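Local coordinates for protein restriction endonuclease PacI (Pseudomonas alcaligenes, PDB 3M7K) that acts as a homodimeric HNH restriction endonuclease that recognises a rare eight-base-pair DNA site and cleaves it at a beta-beta-alpha-metal active site, at residues A53-S58 against I86-V91; C66-A71 against L107-C112; T74-T79 against H137-A142. All coordinates share one frame; numbering follows the deposited sequence.

Interaction 1: A53-S58 against I86-V91; sequences AWYGLS and IQCLGV. With nucleotides of chain C.
Y55 OH donates a 2.6 Å hydrogen bond to L89 O, joining the end of helix 48-55 to the loop that leads into strand 90-93. The acceptor lies at the edge of the tyrosine ring and in its plane, while the hydroxyl lies in the carbonyl plane with a C=O...O angle of 151°, a geometry that would be expected to limit turning of the ring and hydroxyl. Y55 OH also lies 3.4 Å from C88 CB. Beside this polar link, W54 CZ3 meets V91 CG2 at 3.7 Å, the two side chains arriving from opposite directions. W54 CG stands anti to the backbone N (chi1 -180°), which carries the six-membered ring out to the valine. A phenylalanine in place of Y55 would probably leave L89 O without this donor and the ring freer to turn.

On its far side the loop holds DNA: Q87 N gives OP1 of DA3 of chain C a nearly straight bond of 2.7 Å (N-H...O 170°), and C88 N adds a weak one. G90 CA approaches OP2 of DA2 of chain C to 3.3 Å, where a side chain would clash. The tyrosine is positioned in turn by a cation-pi contact with R61 and by F51. W54 and Y55 both reach L107 of strand 105-108, the antiparallel partner of strand 90-93, and E70 of helix 70-74 lies against Y55 and C88, placing the contact between two helices and the hairpin.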
loop_
_atom_site.group_PDB
_atom_site.type_symbol
_atom_site.label_atom_id
_atom_site.label_comp_id
_atom_site.label_asym_id
_atom_site.label_seq_id
_atom_site.Cartn_x
_atom_site.Cartn_y
_atom_site.Cartn_z
ATOM N N ALA A 53 -17.264 5.027 22.568
ATOM C CA ALA A 53 -18.280 3.976 22.467
ATOM C C ALA A 53 -18.156 3.217 21.151
ATOM O O ALA A 53 -18.335 1.999 21.107
ATOM C CB ALA A 53 -19.704 4.551 22.625
ATOM N N TRP A 54 -17.874 3.954 20.078
ATOM C CA TRP A 54 -17.686 3.369 18.754
ATOM C C TRP A 54 -16.451 2.463 18.755
ATOM O O TRP A 54 -16.489 1.355 18.195
ATOM C CB TRP A 54 -17.591 4.483 17.712
ATOM C CG TRP A 54 -17.400 4.022 16.291
ATOM C CD1 TRP A 54 -18.383 3.713 15.379
ATOM C CD2 TRP A 54 -16.158 3.812 15.633
ATOM N NE1 TRP A 54 -17.814 3.322 14.189
ATOM C CE2 TRP A 54 -16.448 3.374 14.318
ATOM C CE3 TRP A 54 -14.815 3.953 16.023
ATOM C CZ2 TRP A 54 -15.435 3.075 13.383
ATOM C CZ3 TRP A 54 -13.811 3.655 15.091
ATOM C CH2 TRP A 54 -14.130 3.225 13.787
ATOM N N TYR A 55 -15.381 2.913 19.410
ATOM C CA TYR A 55 -14.090 2.216 19.360
ATOM C C TYR A 55 -14.133 0.914 20.165
ATOM O O TYR A 55 -13.370 -0.026 19.898
ATOM C CB TYR A 55 -12.958 3.129 19.869
ATOM C CG TYR A 55 -11.537 2.711 19.470
ATOM C CD1 TYR A 55 -10.560 2.494 20.441
ATOM C CD2 TYR A 55 -11.171 2.565 18.130
ATOM C CE1 TYR A 55 -9.246 2.126 20.093
ATOM C CE2 TYR A 55 -9.862 2.186 17.764
ATOM C CZ TYR A 55 -8.905 1.980 18.760
ATOM O OH TYR A 55 -7.634 1.615 18.433
ATOM N N GLY A 56 -15.025 0.872 21.152
ATOM C CA GLY A 56 -15.168 -0.284 22.013
ATOM C C GLY A 56 -13.886 -0.693 22.718
ATOM O O GLY A 56 -13.066 0.144 23.130
ATOM N N LEU A 57 -13.709 -1.999 22.835
ATOM C CA LEU A 57 -12.595 -2.549 23.588
ATOM C C LEU A 57 -11.764 -3.504 22.756
ATOM O O LEU A 57 -12.267 -4.154 21.831
ATOM C CB LEU A 57 -13.105 -3.256 24.837
ATOM C CG LEU A 57 -13.815 -2.365 25.859
ATOM C CD1 LEU A 57 -14.442 -3.227 26.908
ATOM C CD2 LEU A 57 -12.848 -1.314 26.483
ATOM N N SER A 58 -10.494 -3.606 23.130
ATOM C CA SER A 58 -9.465 -4.287 22.342
ATOM C C SER A 58 -9.816 -5.685 21.830
ATOM O O SER A 58 -9.512 -6.024 20.675
ATOM C CB SER A 58 -8.186 -4.366 23.151
ATOM O OG SER A 58 -7.096 -4.712 22.321
ATOM N N ILE A 86 3.117 -0.769 16.550
ATOM C CA ILE A 86 1.666 -0.475 16.495
ATOM C C ILE A 86 0.894 -1.555 17.248
ATOM O O ILE A 86 1.115 -2.747 17.020
ATOM C CB ILE A 86 1.181 -0.391 15.036
ATOM C CG1 ILE A 86 1.980 0.695 14.296
ATOM C CG2 ILE A 86 -0.360 -0.185 14.960
ATOM C CD1 ILE A 86 1.732 0.785 12.811
ATOM N N GLN A 87 -0.004 -1.137 18.140
ATOM C CA GLN A 87 -0.636 -2.044 19.092
ATOM C C GLN A 87 -2.148 -1.896 19.103
ATOM O O GLN A 87 -2.849 -2.552 19.883
ATOM C CB GLN A 87 -0.072 -1.798 20.485
ATOM C CG GLN A 87 1.425 -2.048 20.584
ATOM C CD GLN A 87 2.051 -1.341 21.777
ATOM O OE1 GLN A 87 1.670 -1.590 22.922
ATOM N NE2 GLN A 87 3.012 -0.445 21.510
ATOM N N CYS A 88 -2.651 -1.029 18.232
ATOM C CA CYS A 88 -4.079 -0.876 18.086
ATOM C C CYS A 88 -4.500 -0.660 16.630
ATOM O O CYS A 88 -3.669 -0.341 15.754
ATOM C CB CYS A 88 -4.593 0.264 18.970
ATOM S SG CYS A 88 -4.079 1.879 18.421
ATOM N N LEU A 89 -5.785 -0.870 16.391
ATOM C CA LEU A 89 -6.371 -0.684 15.067
ATOM C C LEU A 89 -6.837 0.739 14.900
ATOM O O LEU A 89 -7.248 1.380 15.870
ATOM C CB LEU A 89 -7.533 -1.647 14.857
ATOM C CG LEU A 89 -7.157 -3.122 15.021
ATOM C CD1 LEU A 89 -8.346 -3.959 14.689
ATOM C CD2 LEU A 89 -5.968 -3.533 14.139
ATOM N N GLY A 90 -6.772 1.232 13.664
ATOM C CA GLY A 90 -7.107 2.625 13.399
ATOM C C GLY A 90 -8.422 2.786 12.680
ATOM O O GLY A 90 -9.236 1.855 12.613
ATOM N N VAL A 91 -8.625 3.966 12.124
ATOM C CA VAL A 91 -9.922 4.329 11.552
ATOM C C VAL A 91 -9.800 4.712 10.072
ATOM O O VAL A 91 -9.035 5.613 9.732
ATOM C CB VAL A 91 -10.550 5.519 12.333
ATOM C CG1 VAL A 91 -11.925 5.854 11.775
ATOM C CG2 VAL A 91 -10.647 5.210 13.834
ATOM P P DA C 3 -0.360 2.993 17.986
ATOM O OP1 DA C 3 -0.491 1.515 17.958
ATOM O OP2 DA C 3 -1.521 3.819 18.412
ATOM O "O5'" DA C 3 0.855 3.424 18.897
ATOM C "C5'" DA C 3 1.955 2.567 19.126
ATOM C "C4'" DA C 3 3.047 3.311 19.896
ATOM O "O4'" DA C 3 3.253 4.609 19.285
ATOM C "C3'" DA C 3 2.763 3.641 21.360
ATOM O "O3'" DA C 3 4.000 3.801 22.044
ATOM C "C2'" DA C 3 2.054 4.991 21.280
ATOM C "C1'" DA C 3 2.853 5.656 20.158
ATOM N N9 DA C 3 2.101 6.639 19.374
ATOM C C8 DA C 3 0.769 6.633 19.070
ATOM N N7 DA C 3 0.394 7.652 18.330
ATOM C C5 DA C 3 1.570 8.382 18.149
ATOM C C6 DA C 3 1.880 9.579 17.450
ATOM N N6 DA C 3 0.986 10.311 16.782
ATOM N N1 DA C 3 3.162 10.002 17.455
ATOM C C2 DA C 3 4.088 9.297 18.119
ATOM N N3 DA C 3 3.922 8.165 18.801
ATOM C C4 DA C 3 2.629 7.761 18.779
ATOM P P DA C 2 -3.675 4.309 12.455
ATOM O OP1 DA C 2 -3.749 2.855 12.203
ATOM O OP2 DA C 2 -4.762 4.969 13.213
ATOM O "O5'" DA C 2 -2.295 4.712 13.141
ATOM C "C5'" DA C 2 -1.166 3.809 13.064
ATOM C "C4'" DA C 2 -0.198 4.052 14.214
ATOM O "O4'" DA C 2 0.410 5.360 14.071
ATOM C "C3'" DA C 2 -0.795 4.066 15.617
ATOM O "O3'" DA C 2 0.162 3.495 16.550
ATOM C "C2'" DA C 2 -1.071 5.543 15.913
ATOM C "C1'" DA C 2 0.044 6.241 15.125
ATOM N N9 DA C 2 -0.317 7.496 14.458
ATOM C C8 DA C 2 -1.551 8.062 14.262
ATOM N N7 DA C 2 -1.532 9.208 13.609
ATOM C C5 DA C 2 -0.184 9.399 13.343
ATOM C C6 DA C 2 0.518 10.416 12.661
ATOM N N6 DA C 2 -0.098 11.466 12.106
ATOM N N1 DA C 2 1.875 10.306 12.570
ATOM C C2 DA C 2 2.476 9.249 13.134
ATOM N N3 DA C 2 1.913 8.221 13.803
ATOM C C4 DA C 2 0.573 8.362 13.861
#

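Interaction 2: C66-A71 against L107-C112; sequences CGISEA and LACFIC. With ZN (zinc ion), chain D; nucleotides of chain C.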
loop_
_atom_site.group_PDB
_atom_site.type_symbol
_atom_site.label_atom_id
_atom_site.label_comp_id
_atom_site.label_asym_id
_atom_site.label_seq_id
_atom_site.Cartn_x
_atom_site.Cartn_y
_atom_site.Cartn_z
ATOM N N CYS A 66 -9.695 -6.926 6.467
ATOM C CA CYS A 66 -9.027 -8.239 6.479
ATOM C C CYS A 66 -9.438 -9.136 7.637
ATOM O O CYS A 66 -9.093 -10.319 7.648
ATOM C CB CYS A 66 -7.506 -8.086 6.475
ATOM S SG CYS A 66 -6.812 -7.435 8.028
ATOM N N GLY A 67 -10.122 -8.573 8.628
ATOM C CA GLY A 67 -10.633 -9.375 9.751
ATOM C C GLY A 67 -9.601 -9.629 10.830
ATOM O O GLY A 67 -9.894 -10.264 11.829
ATOM N N ILE A 68 -8.385 -9.120 10.673
ATOM C CA ILE A 68 -7.384 -9.405 11.695
ATOM C C ILE A 68 -7.805 -8.774 13.038
ATOM O O ILE A 68 -8.361 -7.675 13.056
ATOM C CB ILE A 68 -5.973 -8.957 11.271
ATOM C CG1 ILE A 68 -4.921 -9.654 12.153
ATOM C CG2 ILE A 68 -5.832 -7.407 11.335
ATOM C CD1 ILE A 68 -3.532 -9.567 11.610
ATOM N N SER A 69 -7.549 -9.481 14.139
ATOM C CA SER A 69 -7.860 -8.970 15.472
ATOM C C SER A 69 -6.772 -7.980 15.864
ATOM O O SER A 69 -5.656 -8.004 15.306
ATOM C CB SER A 69 -7.910 -10.110 16.492
ATOM O OG SER A 69 -6.609 -10.650 16.681
ATOM N N GLU A 70 -7.088 -7.111 16.816
ATOM C CA GLU A 70 -6.087 -6.183 17.324
ATOM C C GLU A 70 -4.830 -6.906 17.859
ATOM O O GLU A 70 -3.700 -6.452 17.624
ATOM C CB GLU A 70 -6.700 -5.284 18.393
ATOM C CG GLU A 70 -5.760 -4.235 18.885
ATOM C CD GLU A 70 -6.476 -3.064 19.473
ATOM O OE1 GLU A 70 -6.482 -2.946 20.715
ATOM O OE2 GLU A 70 -7.037 -2.268 18.694
ATOM N N ALA A 71 -5.027 -8.011 18.575
ATOM C CA ALA A 71 -3.892 -8.817 19.070
ATOM C C ALA A 71 -3.100 -9.447 17.926
ATOM O O ALA A 71 -1.868 -9.487 17.965
ATOM C CB ALA A 71 -4.357 -9.894 20.077
ATOM N N LEU A 107 -13.388 0.530 11.087
ATOM C CA LEU A 107 -12.147 0.147 11.760
ATOM C C LEU A 107 -11.252 -0.519 10.738
ATOM O O LEU A 107 -11.723 -1.337 9.936
ATOM C CB LEU A 107 -12.433 -0.826 12.896
ATOM C CG LEU A 107 -11.566 -0.926 14.137
ATOM C CD1 LEU A 107 -11.402 0.406 14.902
ATOM C CD2 LEU A 107 -12.196 -2.005 15.025
ATOM N N ALA A 108 -9.977 -0.155 10.742
ATOM C CA ALA A 108 -9.015 -0.746 9.814
ATOM C C ALA A 108 -7.613 -0.857 10.429
ATOM O O ALA A 108 -7.152 0.065 11.107
ATOM C CB ALA A 108 -8.957 0.065 8.500
ATOM N N CYS A 109 -6.926 -1.964 10.160
ATOM C CA CYS A 109 -5.541 -2.094 10.583
ATOM C C CYS A 109 -4.706 -1.191 9.684
ATOM O O CYS A 109 -5.140 -0.810 8.572
ATOM C CB CYS A 109 -5.050 -3.563 10.496
ATOM S SG CYS A 109 -4.713 -4.228 8.797
ATOM N N PHE A 110 -3.533 -0.807 10.153
ATOM C CA PHE A 110 -2.706 0.152 9.403
ATOM C C PHE A 110 -2.236 -0.395 8.053
ATOM O O PHE A 110 -1.980 0.381 7.108
ATOM C CB PHE A 110 -1.511 0.584 10.254
ATOM C CG PHE A 110 -0.853 1.878 9.804
ATOM C CD1 PHE A 110 -1.613 2.940 9.305
ATOM C CD2 PHE A 110 0.535 2.038 9.917
ATOM C CE1 PHE A 110 -1.016 4.121 8.895
ATOM C CE2 PHE A 110 1.158 3.247 9.549
ATOM C CZ PHE A 110 0.380 4.297 9.035
ATOM N N ILE A 111 -2.128 -1.722 7.945
ATOM C CA ILE A 111 -1.779 -2.328 6.650
ATOM C C ILE A 111 -2.897 -2.078 5.624
ATOM O O ILE A 111 -2.630 -1.587 4.525
ATOM C CB ILE A 111 -1.388 -3.835 6.772
ATOM C CG1 ILE A 111 0.002 -3.956 7.415
ATOM C CG2 ILE A 111 -1.420 -4.524 5.394
ATOM C CD1 ILE A 111 0.499 -5.406 7.717
ATOM N N CYS A 112 -4.144 -2.407 5.972
ATOM C CA CYS A 112 -5.240 -2.220 5.022
ATOM C C CYS A 112 -5.504 -0.738 4.782
ATOM O O CYS A 112 -5.840 -0.325 3.672
ATOM C CB CYS A 112 -6.525 -2.884 5.534
ATOM S SG CYS A 112 -6.436 -4.682 5.486
HETATM ZN ZN ZN D . -6.586 -5.176 7.775
ATOM P P DA C 2 -3.675 4.309 12.455
ATOM O OP1 DA C 2 -3.749 2.855 12.203
ATOM O OP2 DA C 2 -4.762 4.969 13.213
ATOM O "O5'" DA C 2 -2.295 4.712 13.141
ATOM C "C5'" DA C 2 -1.166 3.809 13.064
ATOM C "C4'" DA C 2 -0.198 4.052 14.214
ATOM O "O4'" DA C 2 0.410 5.360 14.071
ATOM C "C3'" DA C 2 -0.795 4.066 15.617
ATOM O "O3'" DA C 2 0.162 3.495 16.550
ATOM C "C2'" DA C 2 -1.071 5.543 15.913
ATOM C "C1'" DA C 2 0.044 6.241 15.125
ATOM N N9 DA C 2 -0.317 7.496 14.458
ATOM C C8 DA C 2 -1.551 8.062 14.262
ATOM N N7 DA C 2 -1.532 9.208 13.609
ATOM C C5 DA C 2 -0.184 9.399 13.343
ATOM C C6 DA C 2 0.518 10.416 12.661
ATOM N N6 DA C 2 -0.098 11.466 12.106
ATOM N N1 DA C 2 1.875 10.306 12.570
ATOM C C2 DA C 2 2.476 9.249 13.134
ATOM N N3 DA C 2 1.913 8.221 13.803
ATOM C C4 DA C 2 0.573 8.362 13.861
ATOM O OP3 DT C 1 -4.911 10.335 6.793
ATOM P P DT C 1 -5.944 9.664 7.629
ATOM O OP1 DT C 1 -7.176 9.187 7.015
ATOM O OP2 DT C 1 -6.234 10.549 8.756
ATOM O "O5'" DT C 1 -5.105 8.405 8.152
ATOM C "C5'" DT C 1 -5.366 7.687 9.291
ATOM C "C4'" DT C 1 -4.244 6.661 9.440
ATOM O "O4'" DT C 1 -3.061 7.111 8.745
ATOM C "C3'" DT C 1 -3.841 6.407 10.868
ATOM O "O3'" DT C 1 -3.504 5.028 11.038
ATOM C "C2'" DT C 1 -2.637 7.340 11.045
ATOM C "C1'" DT C 1 -1.996 7.329 9.655
ATOM N N1 DT C 1 -1.378 8.628 9.355
ATOM C C2 DT C 1 -0.007 8.709 9.250
ATOM O O2 DT C 1 0.742 7.762 9.378
ATOM N N3 DT C 1 0.480 9.955 8.980
ATOM C C4 DT C 1 -0.257 11.116 8.819
ATOM O O4 DT C 1 0.297 12.183 8.590
ATOM C C5 DT C 1 -1.692 10.979 8.937
ATOM C C7 DT C 1 -2.583 12.188 8.776
ATOM C C6 DT C 1 -2.185 9.748 9.199
#
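A zinc ion is gripped from both segments: C66 SG of one binds it at 2.3 Å, and C109 SG and C112 SG of the other add two more corners of a roughly tetrahedral site. C63, just ahead of segment 66-71, supplies the fourth sulfur. The shared metal sets the sulfur spacing, with C66 SG 3.9 Å from C109 SG, and C66 CB rests 3.7 Å from C112 SG.

Backbone amides hold two of the sulfurs in turn. I68 N donates a hydrogen bond to C66 SG at 3.5 Å, and C112 N donates to C109 SG at 3.4 Å with an N-H...S angle of 165°. The latter is a capping bond, since C109 is the N-cap of helix 110-116. Both sulfurs lie between the backbone N and the carbonyl carbon (chi1 70° for C66 and 74° for C109), a rotation that brings each within range of the metal and of its amide. Such N-H...S bonds would be expected to spread some of the thiolate charge. Apolar packing adds one pair, I68 CG2 against C109 CB at 4.0 Å, and W136 of helix 122-139 closes against C66 and I68.

One residue past C109, the F110 ring turns to the DNA, with C5' of DA2 of chain C 3.7 Å above the centre of one face. Two CxxC pairs, one on a loop and the other spanning the N-terminus of a helix that follows a beta-hairpin, make a Cys4 zinc site, consistent with a structural role. It ties that loop to the start of helix 110-116 in the beta-beta-alpha-metal fold of this HNH nuclease, whose magnesium ligand N113 follows C112 directly.

Interaction 3: T74-T79 against H137-A142; sequences TSLHRT and HGRGIA
L76 CD2 against I141 CD1, 3.7 Å apart, forms the close-packed part of this contact, a meeting of two methyl groups from side chains that cross obliquely. L76 has CG anti to its carbonyl carbon (chi1 -71°), with an extended second torsion, and this conformation brings the CD2 branch to the isoleucine although the CA-CB bond is not aimed at that segment. I141, by contrast, starts out toward its partner and ends in the same extended manner. I68 touches both residues, and I111 of helix 110-116 also packs on L76, so the pair belongs to an apolar cluster that continues toward buried residues.

Away from this pair the packing thins. NH1 of R139 passes L76 CD2 at 4.1 Å, the two side chains crossing at about a right angle, with the leucine methyl lying oblique to the guanidinium plane; nothing polar is exchanged there. That charged end is held elsewhere, since NH2 forms a salt bridge with E124 of the second subunit and a hydrogen bond to I119 O of the same subunit. At the other margin, S75 OG comes no closer than 4.3 Å to I141 CG2, and its hydroxyl is bonded to G72 O instead. S75 and R139 are both solvent-exposed, which marks this rim as the loose side.

Two chain reversals shape the surfaces that meet. T74 to H77 form a type I beta turn, closed by H77 N to T74 O at 3.1 Å. Across from it, helix 122-139 ends in a Schellman motif at G140, whose positive phi of 85°, with its psi, would press a side chain against the carbonyl O of R139. The arrangement is that of a C-terminal helix and its short tail docked on a surface turn by a small apolar patch.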
loop_
_atom_site.group_PDB
_atom_site.type_symbol
_atom_site.label_atom_id
_atom_site.label_comp_id
_atom_site.label_asym_id
_atom_site.label_seq_id
_atom_site.Cartn_x
_atom_site.Cartn_y
_atom_site.Cartn_z
ATOM N N THR A 74 -1.073 -6.673 16.347
ATOM C CA THR A 74 0.027 -6.380 17.257
ATOM C C THR A 74 1.178 -7.369 17.063
ATOM O O THR A 74 2.335 -6.967 17.095
ATOM C CB THR A 74 -0.469 -6.365 18.733
ATOM O OG1 THR A 74 -1.525 -5.411 18.852
ATOM C CG2 THR A 74 0.656 -6.007 19.729
ATOM N N SER A 75 0.843 -8.635 16.820
ATOM C CA SER A 75 1.832 -9.719 16.666
ATOM C C SER A 75 2.596 -9.614 15.352
ATOM O O SER A 75 3.595 -10.309 15.176
ATOM C CB SER A 75 1.164 -11.105 16.739
ATOM O OG SER A 75 0.551 -11.431 15.488
ATOM N N LEU A 76 2.120 -8.767 14.427
ATOM C CA LEU A 76 2.868 -8.515 13.209
ATOM C C LEU A 76 4.069 -7.600 13.445
ATOM O O LEU A 76 4.952 -7.512 12.600
ATOM C CB LEU A 76 1.950 -7.911 12.114
ATOM C CG LEU A 76 0.929 -8.881 11.514
ATOM C CD1 LEU A 76 0.003 -8.159 10.565
ATOM C CD2 LEU A 76 1.659 -10.005 10.797
ATOM N N HIS A 77 4.069 -6.882 14.567
ATOM C CA HIS A 77 5.140 -5.927 14.893
ATOM C C HIS A 77 5.408 -4.909 13.805
ATOM O O HIS A 77 6.544 -4.673 13.430
ATOM C CB HIS A 77 6.405 -6.679 15.288
ATOM C CG HIS A 77 6.177 -7.539 16.474
ATOM N ND1 HIS A 77 6.082 -7.017 17.743
ATOM C CD2 HIS A 77 5.903 -8.859 16.579
ATOM C CE1 HIS A 77 5.810 -7.991 18.590
ATOM N NE2 HIS A 77 5.699 -9.120 17.909
ATOM N N ARG A 78 4.336 -4.297 13.320
ATOM C CA ARG A 78 4.427 -3.215 12.361
ATOM C C ARG A 78 4.843 -1.956 13.108
ATOM O O ARG A 78 4.526 -1.820 14.284
ATOM C CB ARG A 78 3.050 -2.987 11.738
ATOM C CG ARG A 78 2.464 -4.222 11.054
ATOM C CD ARG A 78 3.445 -4.773 10.019
ATOM N NE ARG A 78 3.717 -3.760 9.012
ATOM C CZ ARG A 78 4.682 -3.821 8.100
ATOM N NH1 ARG A 78 4.832 -2.818 7.237
ATOM N NH2 ARG A 78 5.494 -4.866 8.048
ATOM N N THR A 79 5.550 -1.050 12.439
ATOM C CA THR A 79 5.946 0.196 13.077
ATOM C C THR A 79 5.216 1.390 12.501
ATOM O O THR A 79 4.903 1.427 11.311
ATOM C CB THR A 79 7.489 0.446 13.040
ATOM O OG1 THR A 79 7.943 0.380 11.696
ATOM C CG2 THR A 79 8.238 -0.590 13.868
ATOM N N HIS A 137 -4.309 -15.914 7.558
ATOM C CA HIS A 137 -4.713 -17.282 7.887
ATOM C C HIS A 137 -3.644 -18.272 7.442
ATOM O O HIS A 137 -3.434 -19.302 8.094
ATOM C CB HIS A 137 -6.070 -17.621 7.268
ATOM C CG HIS A 137 -7.217 -16.900 7.905
ATOM N ND1 HIS A 137 -8.343 -16.523 7.202
ATOM C CD2 HIS A 137 -7.409 -16.476 9.177
ATOM C CE1 HIS A 137 -9.181 -15.904 8.016
ATOM N NE2 HIS A 137 -8.637 -15.860 9.220
ATOM N N GLY A 138 -2.959 -17.947 6.340
ATOM C CA GLY A 138 -1.826 -18.738 5.864
ATOM C C GLY A 138 -0.629 -18.691 6.804
ATOM O O GLY A 138 0.124 -19.662 6.910
ATOM N N ARG A 139 -0.457 -17.577 7.505
ATOM C CA ARG A 139 0.634 -17.438 8.480
ATOM C C ARG A 139 0.272 -17.967 9.882
ATOM O O ARG A 139 1.119 -17.983 10.779
ATOM C CB ARG A 139 1.064 -15.974 8.584
ATOM C CG ARG A 139 1.703 -15.435 7.298
ATOM C CD ARG A 139 2.199 -14.034 7.507
ATOM N NE ARG A 139 2.534 -13.353 6.262
ATOM C CZ ARG A 139 3.071 -12.138 6.216
ATOM N NH1 ARG A 139 3.334 -11.490 7.344
ATOM N NH2 ARG A 139 3.335 -11.561 5.050
ATOM N N GLY A 140 -0.985 -18.363 10.061
ATOM C CA GLY A 140 -1.493 -18.804 11.367
ATOM C C GLY A 140 -1.970 -17.689 12.295
ATOM O O GLY A 140 -2.003 -17.869 13.514
ATOM N N ILE A 141 -2.346 -16.544 11.715
ATOM C CA ILE A 141 -2.778 -15.370 12.462
ATOM C C ILE A 141 -4.283 -15.099 12.282
ATOM O O ILE A 141 -4.801 -15.072 11.154
ATOM C CB ILE A 141 -1.964 -14.105 12.066
ATOM C CG1 ILE A 141 -0.472 -14.295 12.368
ATOM C CG2 ILE A 141 -2.475 -12.858 12.813
ATOM C CD1 ILE A 141 0.425 -13.378 11.565
ATOM N N ALA A 142 -4.965 -14.912 13.414
ATOM C CA ALA A 142 -6.384 -14.535 13.454
ATOM C C ALA A 142 -6.557 -13.091 13.956
ATOM O O ALA A 142 -7.522 -12.384 13.649
ATOM C CB ALA A 142 -7.156 -15.488 14.354
ATOM O OXT ALA A 142 -5.722 -12.607 14.715
#

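Interactions 1 and 2 are buried and share the two-stranded hairpin: G90 N of interaction 1 lies 2.8 Å from A108 O of interaction 2, a probable backbone hydrogen bond. E70 ties them again, its OE1 2.5 Å from S58 OG. Interaction 3 lies at the surface, about 17 Å from interaction 1 and 10 Å from interaction 2, centre to centre, and is joined to the latter by I68 CD1 against I141 CG2 at 3.7 Å. The chemistry changes with place: one hydrogen bond beside a DNA-binding loop in interaction 1, metal coordination in interaction 2, and methyl packing edged by an intersubunit salt bridge in interaction 3. In sequence, the segments of each pair of interactions alternate.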